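Local coordinates for protein alpha,alpha-trehalose-phosphate synthase (UDP-forming) (Burkholderia xenovorans, PDB 5V0T) that belongs to glycosyltransferase family 20, adopts the GT-B fold of two Rossmann-like domains, and holds uridine-5'-diphosphate in the cleft between them, at residues E181-L186 with R201-Y206; G213-S218 with L223-F228; V381-V386 with A403-E408; Q407-A412 with M446-E451. All blocks are in the same frame, centred on the assembly; numbering follows the deposited sequence. Where two conformers were deposited one is given.

Contact 1: E181-L186 with R201-Y206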
loop_
_atom_site.group_PDB
_atom_site.type_symbol
_atom_site.label_atom_id
_atom_site.label_comp_id
_atom_site.label_asym_id
_atom_site.label_seq_id
_atom_site.Cartn_x
_atom_site.Cartn_y
_atom_site.Cartn_z
ATOM N N GLU A 181 5.664 23.713 3.772
ATOM C CA GLU A 181 4.314 23.820 4.322
ATOM C C GLU A 181 3.761 22.444 4.680
ATOM O O GLU A 181 3.046 22.291 5.680
ATOM C CB GLU A 181 3.387 24.525 3.324
ATOM C CG GLU A 181 3.646 26.014 3.131
ATOM C CD GLU A 181 4.956 26.336 2.391
ATOM O OE1 GLU A 181 5.484 25.485 1.628
ATOM O OE2 GLU A 181 5.469 27.462 2.589
ATOM N N LEU A 182 4.073 21.435 3.867
ATOM C CA LEU A 182 3.633 20.075 4.164
ATOM C C LEU A 182 4.261 19.567 5.454
ATOM O O LEU A 182 3.571 19.015 6.319
ATOM C CB LEU A 182 3.978 19.138 2.999
ATOM C CG LEU A 182 3.133 19.276 1.734
ATOM C CD1 LEU A 182 3.768 18.508 0.581
ATOM C CD2 LEU A 182 1.730 18.762 2.016
ATOM N N VAL A 183 5.577 19.728 5.599
ATOM C CA VAL A 183 6.219 19.181 6.791
ATOM C C VAL A 183 5.805 19.962 8.030
ATOM O O VAL A 183 5.623 19.388 9.107
ATOM C CB VAL A 183 7.749 19.142 6.624
ATOM C CG1 VAL A 183 8.405 18.663 7.918
ATOM C CG2 VAL A 183 8.134 18.211 5.460
ATOM N N GLU A 184 5.644 21.279 7.909
ATOM C CA GLU A 184 5.156 22.034 9.058
ATOM C C GLU A 184 3.771 21.553 9.476
ATOM O O GLU A 184 3.500 21.372 10.670
ATOM C CB GLU A 184 5.141 23.531 8.744
ATOM C CG GLU A 184 4.582 24.355 9.889
ATOM C CD GLU A 184 4.719 25.850 9.666
ATOM O OE1 GLU A 184 4.683 26.597 10.663
ATOM O OE2 GLU A 184 4.861 26.271 8.500
ATOM N N ALA A 185 2.892 21.305 8.502
ATOM C CA ALA A 185 1.567 20.771 8.808
ATOM C C ALA A 185 1.659 19.421 9.518
ATOM O O ALA A 185 0.892 19.151 10.453
ATOM C CB ALA A 185 0.744 20.645 7.522
ATOM N N LEU A 186 2.604 18.568 9.105
ATOM C CA LEU A 186 2.805 17.297 9.798
ATOM C C LEU A 186 3.123 17.499 11.270
ATOM O O LEU A 186 2.733 16.674 12.108
ATOM C CB LEU A 186 3.928 16.493 9.139
ATOM C CG LEU A 186 3.656 15.729 7.849
ATOM C CD1 LEU A 186 4.963 15.098 7.370
ATOM C CD2 LEU A 186 2.595 14.650 8.073
ATOM N N ARG A 201 13.792 7.815 9.198
ATOM C CA ARG A 201 15.081 8.477 9.023
ATOM C C ARG A 201 14.987 9.611 8.001
ATOM O O ARG A 201 15.572 10.683 8.198
ATOM C CB ARG A 201 16.133 7.445 8.605
ATOM C CG ARG A 201 17.572 7.954 8.610
ATOM C CD ARG A 201 18.585 6.805 8.499
ATOM N NE ARG A 201 18.515 6.112 7.210
ATOM C CZ ARG A 201 18.208 4.824 7.069
ATOM N NH1 ARG A 201 17.948 4.085 8.139
ATOM N NH2 ARG A 201 18.169 4.271 5.865
ATOM N N ALA A 202 14.256 9.388 6.898
ATOM C CA ALA A 202 14.112 10.422 5.879
ATOM C C ALA A 202 13.374 11.631 6.427
ATOM O O ALA A 202 13.763 12.779 6.157
ATOM C CB ALA A 202 13.390 9.865 4.648
ATOM N N PHE A 203 12.307 11.395 7.196
ATOM C CA PHE A 203 11.608 12.496 7.857
ATOM C C PHE A 203 12.557 13.277 8.758
ATOM O O PHE A 203 12.621 14.513 8.687
ATOM C CB PHE A 203 10.413 11.967 8.658
ATOM C CG PHE A 203 9.745 13.015 9.514
ATOM C CD1 PHE A 203 8.894 13.951 8.946
ATOM C CD2 PHE A 203 9.987 13.066 10.884
ATOM C CE1 PHE A 203 8.279 14.930 9.744
ATOM C CE2 PHE A 203 9.384 14.043 11.692
ATOM C CZ PHE A 203 8.537 14.976 11.120
ATOM N N CYS A 204 13.319 12.574 9.608
ATOM C CA CYS A 204 14.226 13.272 10.519
ATOM C C CYS A 204 15.329 14.002 9.767
ATOM O O CYS A 204 15.751 15.088 10.187
ATOM C CB CYS A 204 14.838 12.292 11.521
ATOM S SG CYS A 204 13.620 11.550 12.624
ATOM N N ASP A 205 15.789 13.431 8.654
ATOM C CA ASP A 205 16.794 14.101 7.833
ATOM C C ASP A 205 16.277 15.446 7.318
ATOM O O ASP A 205 17.006 16.443 7.325
ATOM C CB ASP A 205 17.189 13.187 6.669
ATOM C CG ASP A 205 18.435 13.653 5.946
ATOM O OD1 ASP A 205 19.450 13.925 6.620
ATOM O OD2 ASP A 205 18.412 13.729 4.702
ATOM N N TYR A 206 15.017 15.494 6.870
ATOM C CA TYR A 206 14.438 16.772 6.460
ATOM C C TYR A 206 14.353 17.736 7.640
ATOM O O TYR A 206 14.749 18.905 7.533
ATOM C CB TYR A 206 13.052 16.558 5.835
ATOM C CG TYR A 206 12.444 17.856 5.315
ATOM C CD1 TYR A 206 11.794 18.742 6.175
ATOM C CD2 TYR A 206 12.538 18.199 3.973
ATOM C CE1 TYR A 206 11.261 19.936 5.716
ATOM C CE2 TYR A 206 11.991 19.383 3.502
ATOM C CZ TYR A 206 11.350 20.248 4.380
ATOM O OH TYR A 206 10.820 21.440 3.927
#
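V183 and L186, one turn apart on segment 181-186 of the short helix 179-186, meet F203 and Y206 on segment 201-206 of helix 197-209 where the two segment axes pass 12.0 Å apart at a signed crossing angle of -110°, wide enough for side chains to fill the space between the backbones. V183 is central. The V183 CG2 methyl sits over one face of the Y206 ring, displaced toward the rim, 3.9 Å from the ring centroid and 25° off the normal, which is CH-pi geometry; the shortest approach is V183 CG2 to Y206 CE1 at 3.6 Å. V183 CG1 also lies against Y206 CD1 at 3.8 Å and reaches F203 CE1 at 4.2 Å, obliquely to that ring. L186 slides past F203 in the opposite direction, with L186 CD1 4.1 Å from F203 CE1. In F203, CG is anti to the backbone N (chi1 172°), which brings the end of the ring nearer to segment 181-186.

L173 of helix 170-173 packs on V183 and Y206, and L192 of strand 191-194 on L186 and F203, placing the contact in the helical layer beside the mixed sheet of the N-terminal Rossmann-like domain. All four touching residues are buried and meet through carbon alone; the one polar group on their side chains, Y206 OH, is hydrogen-bonded to H179 ND1 and so satisfied within this apolar layer.

Contact 2: G213-S218 with L223-F228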
loop_
_atom_site.group_PDB
_atom_site.type_symbol
_atom_site.label_atom_id
_atom_site.label_comp_id
_atom_site.label_asym_id
_atom_site.label_seq_id
_atom_site.Cartn_x
_atom_site.Cartn_y
_atom_site.Cartn_z
ATOM N N GLY A 213 15.352 21.933 12.538
ATOM C CA GLY A 213 14.811 21.381 13.759
ATOM C C GLY A 213 15.715 20.316 14.354
ATOM O O GLY A 213 16.880 20.162 13.981
ATOM N N THR A 214 15.156 19.563 15.305
ATOM C CA THR A 214 15.899 18.487 15.947
ATOM C C THR A 214 15.028 17.245 16.060
ATOM O O THR A 214 13.792 17.310 16.086
ATOM C CB THR A 214 16.421 18.870 17.354
ATOM O OG1 THR A 214 15.319 19.137 18.228
ATOM C CG2 THR A 214 17.338 20.081 17.308
ATOM N N ALA A 215 15.706 16.103 16.158
ATOM C CA ALA A 215 15.077 14.807 16.359
ATOM C C ALA A 215 15.901 14.052 17.390
ATOM O O ALA A 215 17.090 13.806 17.167
ATOM C CB ALA A 215 14.997 14.024 15.048
ATOM N N ASP A 216 15.280 13.697 18.519
ATOM C CA ASP A 216 16.013 13.110 19.627
ATOM C C ASP A 216 15.430 11.759 20.013
ATOM O O ASP A 216 14.206 11.622 20.101
ATOM C CB ASP A 216 15.972 14.019 20.857
ATOM C CG ASP A 216 16.598 15.365 20.603
ATOM O OD1 ASP A 216 17.773 15.401 20.185
ATOM O OD2 ASP A 216 15.905 16.381 20.816
ATOM N N PRO A 217 16.268 10.763 20.290
ATOM C CA PRO A 217 15.752 9.478 20.777
ATOM C C PRO A 217 15.109 9.630 22.150
ATOM O O PRO A 217 15.256 10.644 22.839
ATOM C CB PRO A 217 17.000 8.592 20.829
ATOM C CG PRO A 217 18.120 9.561 21.050
ATOM C CD PRO A 217 17.741 10.791 20.263
ATOM N N SER A 218 14.369 8.596 22.541
ATOM C CA SER A 218 13.715 8.560 23.842
ATOM C C SER A 218 13.742 7.138 24.384
ATOM O O SER A 218 13.835 6.162 23.633
ATOM C CB SER A 218 12.259 9.049 23.773
ATOM O OG SER A 218 11.382 7.999 23.367
ATOM N N LEU A 223 10.809 8.895 18.804
ATOM C CA LEU A 223 11.649 10.082 18.852
ATOM C C LEU A 223 10.817 11.299 19.236
ATOM O O LEU A 223 9.613 11.357 18.988
ATOM C CB LEU A 223 12.303 10.332 17.491
ATOM C CG LEU A 223 12.939 9.106 16.839
ATOM C CD1 LEU A 223 13.493 9.456 15.470
ATOM C CD2 LEU A 223 14.032 8.564 17.734
ATOM N N THR A 224 11.472 12.283 19.837
ATOM C CA THR A 224 10.870 13.587 20.055
ATOM C C THR A 224 11.354 14.535 18.970
ATOM O O THR A 224 12.563 14.650 18.729
ATOM C CB THR A 224 11.231 14.133 21.436
ATOM O OG1 THR A 224 10.847 13.174 22.423
ATOM C CG2 THR A 224 10.506 15.450 21.696
ATOM N N ILE A 225 10.409 15.202 18.314
ATOM C CA ILE A 225 10.693 16.143 17.239
ATOM C C ILE A 225 10.474 17.560 17.757
ATOM O O ILE A 225 9.452 17.843 18.394
ATOM C CB ILE A 225 9.804 15.887 16.013
ATOM C CG1 ILE A 225 9.893 14.427 15.550
ATOM C CG2 ILE A 225 10.202 16.834 14.899
ATOM C CD1 ILE A 225 11.271 14.034 15.044
ATOM N N HIS A 226 11.418 18.451 17.466
ATOM C CA HIS A 226 11.254 19.880 17.700
ATOM C C HIS A 226 11.467 20.591 16.376
ATOM O O HIS A 226 12.567 20.536 15.815
ATOM C CB HIS A 226 12.246 20.402 18.742
ATOM C CG HIS A 226 12.049 19.840 20.115
ATOM N ND1 HIS A 226 11.296 20.476 21.080
ATOM C CD2 HIS A 226 12.534 18.719 20.698
ATOM C CE1 HIS A 226 11.316 19.764 22.192
ATOM N NE2 HIS A 226 12.058 18.691 21.986
ATOM N N ALA A 227 10.426 21.256 15.878
ATOM C CA ALA A 227 10.522 21.955 14.604
ATOM C C ALA A 227 9.336 22.893 14.459
ATOM O O ALA A 227 8.241 22.606 14.952
ATOM C CB ALA A 227 10.578 20.979 13.420
ATOM N N PHE A 228 9.573 24.019 13.783
ATOM C CA PHE A 228 8.532 25.012 13.508
ATOM C C PHE A 228 7.856 25.484 14.791
ATOM O O PHE A 228 6.654 25.755 14.812
ATOM C CB PHE A 228 7.482 24.464 12.540
ATOM C CG PHE A 228 8.040 23.965 11.244
ATOM C CD1 PHE A 228 8.399 24.854 10.239
ATOM C CD2 PHE A 228 8.188 22.603 11.020
ATOM C CE1 PHE A 228 8.908 24.390 9.037
ATOM C CE2 PHE A 228 8.691 22.132 9.824
ATOM C CZ PHE A 228 9.051 23.028 8.826
#
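L223 opens the second strand against P217: L223 CD2 lies 3.6 Å from P217 CA, while L223 CA makes a C-H...O contact with D216 O. The next residue, T224, faces D216 as an antiparallel hydrogen-bonded pair, T224 N to D216 O at 2.8 Å and D216 N to T224 O at 2.9 Å. At I225 the pairing is non-hydrogen-bonded, with A215 as partner. The isoleucine end turns toward the other strand and sets I225 CD1 at 3.7 Å from A215 CB; this face of the sheet is closed by helix 197-209, with F203 on I225 and C204 on A215.

H226 restores the hydrogen-bonded pairing: T214 N reaches H226 O at 2.8 Å, and H226 N returns to T214 O at 3.0 Å. On the same face as D216, the T214 torsion (chi1 63°) sets OG1 between backbone N and carbonyl carbon, with T214 OG1 against H226 CB at 3.4 Å. The D216 side chain crosses that of H226 at about a right angle, the carboxylate and ring planes 55° apart; D216 OD2 stays 4.1 Å from H226 CD2 and is not bonded to the ring. A227 draws level with G213, and beyond it F228 leaves the strand to pack on helix 179-186.

Four backbone bonds between antiparallel strands running at 165°, joined by the six-residue connection 217-222, define a beta hairpin; strand 223-227 continues into the mixed sheet through strand 230-236, making the hairpin an antiparallel edge extension of the N-terminal Rossmann-like domain.

Contact 3: V381-V386 with A403-E408. With UDP (uridine-5'-diphosphate), chain I.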
loop_
_atom_site.group_PDB
_atom_site.type_symbol
_atom_site.label_atom_id
_atom_site.label_comp_id
_atom_site.label_asym_id
_atom_site.label_seq_id
_atom_site.Cartn_x
_atom_site.Cartn_y
_atom_site.Cartn_z
ATOM N N VAL A 381 0.283 -7.432 -0.338
ATOM C CA VAL A 381 0.204 -8.626 -1.173
ATOM C C VAL A 381 1.349 -9.575 -0.848
ATOM O O VAL A 381 1.167 -10.792 -0.799
ATOM C CB VAL A 381 0.178 -8.239 -2.665
ATOM C CG1 VAL A 381 0.697 -9.405 -3.559
ATOM C CG2 VAL A 381 -1.252 -7.809 -3.086
ATOM N N ALA A 382 2.540 -9.036 -0.596
ATOM C CA ALA A 382 3.662 -9.897 -0.218
ATOM C C ALA A 382 3.353 -10.673 1.060
ATOM O O ALA A 382 3.648 -11.872 1.158
ATOM C CB ALA A 382 4.938 -9.062 -0.041
ATOM N N LYS A 383 2.784 -9.992 2.068
ATOM C CA LYS A 383 2.482 -10.655 3.331
ATOM C C LYS A 383 1.334 -11.643 3.168
ATOM O O LYS A 383 1.344 -12.722 3.776
ATOM C CB LYS A 383 2.165 -9.617 4.413
ATOM C CG LYS A 383 3.366 -8.709 4.712
ATOM C CD LYS A 383 3.148 -7.837 5.941
ATOM C CE LYS A 383 4.428 -7.092 6.312
ATOM N NZ LYS A 383 4.240 -6.315 7.572
ATOM N N GLU A 384 0.348 -11.292 2.335
ATOM C CA GLU A 384 -0.763 -12.190 2.035
ATOM C C GLU A 384 -0.304 -13.425 1.264
ATOM O O GLU A 384 -0.783 -14.537 1.531
ATOM C CB GLU A 384 -1.840 -11.433 1.251
ATOM C CG GLU A 384 -2.535 -10.327 2.078
ATOM C CD GLU A 384 -3.406 -9.395 1.230
ATOM O OE1 GLU A 384 -4.019 -8.475 1.802
ATOM O OE2 GLU A 384 -3.477 -9.573 -0.003
ATOM N N TYR A 385 0.586 -13.252 0.278
ATOM C CA TYR A 385 1.087 -14.409 -0.464
ATOM C C TYR A 385 1.739 -15.416 0.479
ATOM O O TYR A 385 1.444 -16.615 0.430
ATOM C CB TYR A 385 2.080 -13.989 -1.566
ATOM C CG TYR A 385 2.735 -15.197 -2.188
ATOM C CD1 TYR A 385 2.089 -15.921 -3.185
ATOM C CD2 TYR A 385 3.973 -15.662 -1.729
ATOM C CE1 TYR A 385 2.661 -17.086 -3.725
ATOM C CE2 TYR A 385 4.547 -16.827 -2.259
ATOM C CZ TYR A 385 3.889 -17.519 -3.263
ATOM O OH TYR A 385 4.453 -18.659 -3.799
ATOM N N VAL A 386 2.620 -14.945 1.359
ATOM C CA VAL A 386 3.279 -15.860 2.280
ATOM C C VAL A 386 2.255 -16.525 3.195
ATOM O O VAL A 386 2.308 -17.739 3.434
ATOM C CB VAL A 386 4.354 -15.113 3.086
ATOM C CG1 VAL A 386 4.841 -15.987 4.230
ATOM C CG2 VAL A 386 5.511 -14.690 2.169
ATOM N N ALA A 403 10.218 -2.616 -1.417
ATOM C CA ALA A 403 8.979 -2.781 -0.670
ATOM C C ALA A 403 9.284 -2.709 0.822
ATOM O O ALA A 403 10.263 -3.297 1.295
ATOM C CB ALA A 403 8.325 -4.128 -0.991
ATOM N N GLY A 404 8.452 -1.971 1.561
ATOM C CA GLY A 404 8.647 -1.873 3.006
ATOM C C GLY A 404 8.655 -3.233 3.684
ATOM O O GLY A 404 9.381 -3.444 4.664
ATOM N N ALA A 405 7.888 -4.185 3.147
ATOM C CA ALA A 405 7.873 -5.535 3.718
ATOM C C ALA A 405 9.237 -6.221 3.668
ATOM O O ALA A 405 9.467 -7.159 4.437
ATOM C CB ALA A 405 6.839 -6.396 2.988
ATOM N N ALA A 406 10.152 -5.783 2.789
ATOM C CA ALA A 406 11.473 -6.407 2.738
ATOM C C ALA A 406 12.280 -6.166 4.004
ATOM O O ALA A 406 13.231 -6.912 4.264
ATOM C CB ALA A 406 12.276 -5.898 1.536
ATOM N N GLN A 407 11.940 -5.139 4.789
ATOM C CA GLN A 407 12.669 -4.911 6.035
ATOM C C GLN A 407 12.427 -6.016 7.060
ATOM O O GLN A 407 13.233 -6.170 7.975
ATOM C CB GLN A 407 12.295 -3.561 6.654
ATOM C CG GLN A 407 12.672 -2.339 5.828
ATOM C CD GLN A 407 14.167 -2.146 5.713
ATOM O OE1 GLN A 407 14.721 -2.178 4.617
ATOM N NE2 GLN A 407 14.827 -1.932 6.840
ATOM N N GLU A 408 11.349 -6.795 6.933
ATOM C CA GLU A 408 11.073 -7.831 7.914
ATOM C C GLU A 408 10.995 -9.238 7.342
ATOM O O GLU A 408 11.175 -10.190 8.105
ATOM C CB GLU A 408 9.779 -7.522 8.699
ATOM C CG GLU A 408 8.567 -7.061 7.887
ATOM C CD GLU A 408 7.492 -6.296 8.718
ATOM O OE1 GLU A 408 7.352 -6.497 9.950
ATOM O OE2 GLU A 408 6.769 -5.482 8.120
HETATM N N1 UDP I . -6.542 -6.496 -3.576
HETATM C C2 UDP I . -7.853 -6.930 -3.691
HETATM N N3 UDP I . -8.274 -7.177 -4.966
HETATM C C4 UDP I . -7.534 -7.044 -6.120
HETATM C C5 UDP I . -6.181 -6.596 -5.924
HETATM C C6 UDP I . -5.735 -6.353 -4.681
HETATM O O2 UDP I . -8.593 -7.072 -2.732
HETATM O O4 UDP I . -8.059 -7.312 -7.208
HETATM C "C1'" UDP I . -6.038 -6.226 -2.226
HETATM C "C2'" UDP I . -4.860 -7.112 -1.826
HETATM O "O2'" UDP I . -5.338 -8.343 -1.312
HETATM C "C3'" UDP I . -4.189 -6.240 -0.763
HETATM C "C4'" UDP I . -4.421 -4.822 -1.298
HETATM O "O4'" UDP I . -5.553 -4.904 -2.190
HETATM O "O3'" UDP I . -4.794 -6.368 0.520
HETATM C "C5'" UDP I . -3.253 -4.202 -2.017
HETATM O "O5'" UDP I . -2.377 -3.650 -1.015
HETATM P PA UDP I . -0.828 -3.469 -1.284
HETATM O O1A UDP I . -0.231 -4.718 -1.898
HETATM O O2A UDP I . -0.221 -3.019 -0.007
HETATM O O3A UDP I . -0.721 -2.341 -2.385
HETATM P PB UDP I . -1.489 -0.987 -2.686
HETATM O O1B UDP I . -1.883 -0.474 -1.299
HETATM O O2B UDP I . -0.377 -0.092 -3.273
HETATM O O3B UDP I . -2.637 -1.199 -3.601
#
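K383 spans the gap from helix 381-386 to E408, and the tight part of the contact is their salt bridge, K383 NZ to E408 OE2 at 2.7 Å. The lysine runs extended from CB to NZ and meets the glutamate chain at about a right angle. Its ammonium comes from above the carboxylate, 61° out of the plane. E408 can present OE2 this way because its CG is set between backbone N and carbonyl carbon (chi1 45°), with the chain stretched out beyond. NZ also donates to I239 O, so a largely buried ammonium has both a charged and a neutral acceptor.

Helix 380-388 belongs to the C-terminal Rossmann-like domain of the GT-B fold, and its other side meets the nucleotide. V381 N, in the first turn, donates to O1A of UDP at 3.2 Å, and L380 N also donates to UDP; the helix start would thus probably add a favourable partial charge near the phosphates. E384 grips the ribose with one oxygen per hydroxyl: E384 OE1 accepts from UDP O3' and E384 OE2 from UDP O2', both at 2.6 Å, the bidentate grip of a glutamate on ribose familiar in GT-B enzymes. R356 NE forms a salt bridge with OE1 and probably helps to position that carboxylate.

Packing between the segments is looser away from the ion pair. A405 CB lies 4.2 Å from the K383 CE methylene; its methyl-to-methyl distance to A382 CB is 4.5 Å, at the edge of contact. Farther along the 3-10 turn 404-407, Q407 stands exposed and A406 partly so, neither touching the helix.

Contact 4: Q407-A412 with M446-E451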
loop_
_atom_site.group_PDB
_atom_site.type_symbol
_atom_site.label_atom_id
_atom_site.label_comp_id
_atom_site.label_asym_id
_atom_site.label_seq_id
_atom_site.Cartn_x
_atom_site.Cartn_y
_atom_site.Cartn_z
ATOM N N GLN A 407 11.940 -5.139 4.789
ATOM C CA GLN A 407 12.669 -4.911 6.035
ATOM C C GLN A 407 12.427 -6.016 7.060
ATOM O O GLN A 407 13.233 -6.170 7.975
ATOM C CB GLN A 407 12.295 -3.561 6.654
ATOM C CG GLN A 407 12.672 -2.339 5.828
ATOM C CD GLN A 407 14.167 -2.146 5.713
ATOM O OE1 GLN A 407 14.721 -2.178 4.617
ATOM N NE2 GLN A 407 14.827 -1.932 6.840
ATOM N N GLU A 408 11.349 -6.795 6.933
ATOM C CA GLU A 408 11.073 -7.831 7.914
ATOM C C GLU A 408 10.995 -9.238 7.342
ATOM O O GLU A 408 11.175 -10.190 8.105
ATOM C CB GLU A 408 9.779 -7.522 8.699
ATOM C CG GLU A 408 8.567 -7.061 7.887
ATOM C CD GLU A 408 7.492 -6.296 8.718
ATOM O OE1 GLU A 408 7.352 -6.497 9.950
ATOM O OE2 GLU A 408 6.769 -5.482 8.120
ATOM N N LEU A 409 10.784 -9.406 6.030
ATOM C CA LEU A 409 10.525 -10.729 5.450
ATOM C C LEU A 409 11.835 -11.358 4.984
ATOM O O LEU A 409 12.151 -11.389 3.794
ATOM C CB LEU A 409 9.531 -10.629 4.300
ATOM C CG LEU A 409 8.111 -10.251 4.695
ATOM C CD1 LEU A 409 7.176 -10.375 3.483
ATOM C CD2 LEU A 409 7.660 -11.132 5.859
ATOM N N ASP A 410 12.579 -11.921 5.944
ATOM C CA ASP A 410 13.915 -12.439 5.643
ATOM C C ASP A 410 13.889 -13.644 4.707
ATOM O O ASP A 410 14.852 -13.868 3.962
ATOM C CB ASP A 410 14.639 -12.811 6.937
ATOM C CG ASP A 410 15.331 -11.628 7.575
ATOM O OD1 ASP A 410 15.802 -10.738 6.831
ATOM O OD2 ASP A 410 15.405 -11.590 8.821
ATOM N N GLY A 411 12.831 -14.435 4.738
ATOM C CA GLY A 411 12.768 -15.619 3.905
ATOM C C GLY A 411 12.449 -15.384 2.450
ATOM O O GLY A 411 12.364 -16.342 1.680
ATOM N N ALA A 412 12.242 -14.139 2.040
ATOM C CA ALA A 412 12.007 -13.871 0.633
ATOM C C ALA A 412 13.334 -13.857 -0.135
ATOM O O ALA A 412 14.416 -13.682 0.435
ATOM C CB ALA A 412 11.282 -12.536 0.456
ATOM N N MET A 446 6.365 -16.700 8.682
ATOM C CA MET A 446 5.110 -16.806 9.418
ATOM C C MET A 446 5.289 -16.375 10.870
ATOM O O MET A 446 4.409 -15.723 11.446
ATOM C CB MET A 446 4.563 -18.239 9.344
ATOM C CG MET A 446 3.962 -18.570 7.972
ATOM S SD MET A 446 2.601 -17.485 7.431
ATOM C CE MET A 446 1.225 -18.144 8.379
ATOM N N VAL A 447 6.417 -16.737 11.482
ATOM C CA VAL A 447 6.711 -16.262 12.833
ATOM C C VAL A 447 6.715 -14.736 12.863
ATOM O O VAL A 447 6.073 -14.113 13.718
ATOM C CB VAL A 447 8.044 -16.845 13.328
ATOM C CG1 VAL A 447 8.452 -16.207 14.647
ATOM C CG2 VAL A 447 7.916 -18.361 13.482
ATOM N N GLN A 448 7.414 -14.113 11.905
ATOM C CA GLN A 448 7.474 -12.654 11.846
ATOM C C GLN A 448 6.082 -12.058 11.683
ATOM O O GLN A 448 5.692 -11.144 12.419
ATOM C CB GLN A 448 8.386 -12.219 10.695
ATOM C CG GLN A 448 8.839 -10.757 10.731
ATOM C CD GLN A 448 7.709 -9.750 10.506
ATOM O OE1 GLN A 448 6.842 -9.950 9.646
ATOM N NE2 GLN A 448 7.716 -8.661 11.285
ATOM N N LEU A 449 5.323 -12.559 10.706
ATOM C CA LEU A 449 3.989 -12.036 10.436
ATOM C C LEU A 449 3.050 -12.229 11.619
ATOM O O LEU A 449 2.182 -11.386 11.858
ATOM C CB LEU A 449 3.408 -12.718 9.197
ATOM C CG LEU A 449 4.177 -12.494 7.902
ATOM C CD1 LEU A 449 3.670 -13.422 6.818
ATOM C CD2 LEU A 449 4.056 -11.039 7.476
ATOM N N ARG A 450 3.195 -13.337 12.358
ATOM C CA ARG A 450 2.331 -13.588 13.512
ATOM C C ARG A 450 2.654 -12.659 14.671
ATOM O O ARG A 450 1.745 -12.141 15.328
ATOM C CB ARG A 450 2.462 -15.037 13.978
ATOM C CG ARG A 450 1.628 -16.001 13.198
ATOM C CD ARG A 450 1.613 -17.362 13.845
ATOM N NE ARG A 450 1.183 -18.346 12.866
ATOM C CZ ARG A 450 2.010 -19.187 12.268
ATOM N NH1 ARG A 450 3.297 -19.173 12.586
ATOM N NH2 ARG A 450 1.548 -20.050 11.375
ATOM N N GLU A 451 3.940 -12.461 14.956
ATOM C CA GLU A 451 4.313 -11.618 16.084
ATOM C C GLU A 451 4.068 -10.148 15.792
ATOM O O GLU A 451 3.941 -9.352 16.727
ATOM C CB GLU A 451 5.781 -11.841 16.456
ATOM C CG GLU A 451 6.099 -13.274 16.888
ATOM C CD GLU A 451 7.529 -13.448 17.402
ATOM O OE1 GLU A 451 7.817 -14.518 17.984
ATOM O OE2 GLU A 451 8.360 -12.526 17.219
#
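Q448, E408 and L409 bury the greatest areas here, and they join an irregular loop to the last turns of helix 435-451. From Q448 the chain leaves the helix with CG anti to the backbone N (chi1 -165°) and then bends at chi2, which lays the amide against E408. Q448 CD lies 3.5 Å from E408 CB and Q448 CG 3.6 Å from E408 O, so the Q448 chain packs on both the side chain and the backbone of E408. The two side chains cross at about a right angle and their amide and carboxylate planes stand 54° apart. The polar link is weak despite its shortness: Q448 NE2 donates to E408 OE1 at 2.6 Å, but the angle at hydrogen is only 117°, far from straight. The firmer hold on that carboxylate is on its second oxygen, OE2, from K383, so the glutamate has partners on both oxygens.

L409 supplies the apolar half. L409 CD2 meets L449 CD2 at 4.0 Å, the leucines crossing rather than lying alongside, and comes near Q448 OE1 as well, at 4.1 Å. The loop is tightly turned here: L409 is the centre of an inverse gamma turn and also begins the type I beta turn ending at A412, which folds the chain back before strand 413-415.

R441, from an earlier turn of helix 435-451, bonds G411 O and so ties the loop to that helix a second time. L449 packs on K383, V386 and S387 of helix 380-388 and on P243 of helix 243-252, while L409 and A412 rest on strand 396-400.

In the fold
Contacts 1 and 2 form one cluster in the N-terminal domain, their centres 11 Å apart: F203 CE2 lies 3.8 Å from I225 CD1, and F228 CE2 is 3.6 Å from E184 CA. Contacts 3 and 4 form a second cluster in the C-terminal domain, their centres 8 Å apart; they share Q407 and E408, and K383 CD touches L449 CD2 at 3.7 Å. Between clusters, contacts 1 and 3 have centres about 26 Å apart and nearest atoms about 7 Å apart. Contact 3 alone bonds UDP. In contact 4 the side chain of L409 lies about 11 Å from the bound UDP. That of L186 in contact 1 is about 14 Å from the 6-O-phosphono-alpha-D-glucopyranose.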